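Local coordinates for putative extracellular solute-binding protein (Bordetella bronchiseptica, PDB 4P56) that probably binds mandelate, in either enantiomeric form, in the periplasm for uptake by a TRAP transporter, at residues V90-A93 with R98-L101. Sequence-based numbering, arbitrary orientation.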
# COMPACT_ATOMS: atom_id res chain seq x y z
N VAL A 90 3.20 -8.26 0.49
CA VAL A 90 2.94 -8.01 1.91
C VAL A 90 2.74 -6.53 2.09
O VAL A 90 3.37 -5.73 1.40
CB VAL A 90 4.13 -8.47 2.80
CG1 VAL A 90 4.29 -9.98 2.76
CG2 VAL A 90 5.42 -7.79 2.39
N SER A 91 1.87 -6.16 3.03
CA SER A 91 1.68 -4.76 3.32
C SER A 91 2.63 -4.32 4.44
O SER A 91 2.67 -4.93 5.48
CB SER A 91 0.26 -4.43 3.76
OG SER A 91 0.23 -3.09 4.26
N HIS A 92 3.34 -3.23 4.20
CA HIS A 92 4.27 -2.71 5.17
C HIS A 92 3.58 -2.24 6.43
O HIS A 92 4.19 -2.19 7.49
CB HIS A 92 5.06 -1.58 4.53
CG HIS A 92 6.06 -2.11 3.58
ND1 HIS A 92 6.29 -1.56 2.33
CD2 HIS A 92 6.92 -3.14 3.69
CE1 HIS A 92 7.22 -2.24 1.71
NE2 HIS A 92 7.63 -3.21 2.52
N ALA A 93 2.29 -1.97 6.31
CA ALA A 93 1.48 -1.61 7.48
C ALA A 93 1.25 -2.77 8.46
O ALA A 93 0.88 -2.54 9.61
CB ALA A 93 0.11 -1.04 7.01
N ARG A 98 8.63 -2.74 11.86
CA ARG A 98 9.59 -3.47 11.02
C ARG A 98 10.00 -2.83 9.69
O ARG A 98 11.04 -3.19 9.08
CB ARG A 98 9.04 -4.87 10.77
CG ARG A 98 9.05 -5.66 12.06
CD ARG A 98 9.17 -7.15 11.83
NE ARG A 98 8.93 -7.90 13.06
CZ ARG A 98 9.87 -8.30 13.92
NH1 ARG A 98 11.16 -8.02 13.74
NH2 ARG A 98 9.50 -8.98 14.99
N PHE A 99 9.16 -1.91 9.27
CA PHE A 99 9.29 -1.24 7.98
C PHE A 99 9.15 0.26 8.19
O PHE A 99 8.52 0.98 7.40
CB PHE A 99 8.25 -1.76 6.98
CG PHE A 99 8.47 -3.20 6.62
CD1 PHE A 99 9.57 -3.58 5.83
CD2 PHE A 99 7.63 -4.18 7.10
CE1 PHE A 99 9.80 -4.93 5.52
CE2 PHE A 99 7.88 -5.55 6.82
CZ PHE A 99 8.96 -5.91 6.02
N GLN A 100 9.79 0.74 9.25
CA GLN A 100 9.75 2.16 9.57
C GLN A 100 10.30 3.01 8.44
O GLN A 100 9.84 4.15 8.25
CB GLN A 100 10.55 2.48 10.83
CG GLN A 100 10.21 1.66 12.03
CD GLN A 100 11.16 1.92 13.21
OE1 GLN A 100 11.55 3.07 13.48
NE2 GLN A 100 11.56 0.84 13.90
N LEU A 101 11.27 2.48 7.70
CA LEU A 101 11.88 3.27 6.63
C LEU A 101 10.94 3.52 5.44
O LEU A 101 11.22 4.37 4.63
CB LEU A 101 13.20 2.63 6.11
CG LEU A 101 14.32 2.54 7.15
CD1 LEU A 101 15.60 1.92 6.57
CD2 LEU A 101 14.61 3.92 7.69
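Ser91 OG, gripped by two groups, sits one residue before His92, whose imidazole presents CD2 to the ring of Phe99. Ser91 OG accepts from Ala93 N at 3.1 Å, with a bent N-H...O angle of 142°, an ST turn, and is also hydrogen-bonded to Asp236 OD2, of the mandelate pocket. The pair lies where strand 87-91, an outer strand of the three-stranded antiparallel sheet of this family 7 solute-binding protein, gives way to the loop leading to helix 114-129. The side chain of His92 is about 9 Å from the bound (R)-mandelate. Hydrogen bonds from ND1 to Thr237 OG1 and from NE2 to His135 NE2 probably fix the rotation of the imidazole about CB-CG. Phe99 reaches across from the loop with CG anti to its own carbonyl carbon (chi1 -66°), which brings one face of the ring to His92 CD2. The two side chains cross at about a right angle, and their ring planes, inclined at 49°, make an oblique aromatic pair with centroids 4.5 Å apart. His135 meets both rings, and Phe77 of helix 76-81 also touches Phe99. His92 CD2 sits above that phenyl face, displaced toward its rim, 3.3 Å from Phe99 CG and 3.4 Å from Phe99 CD1.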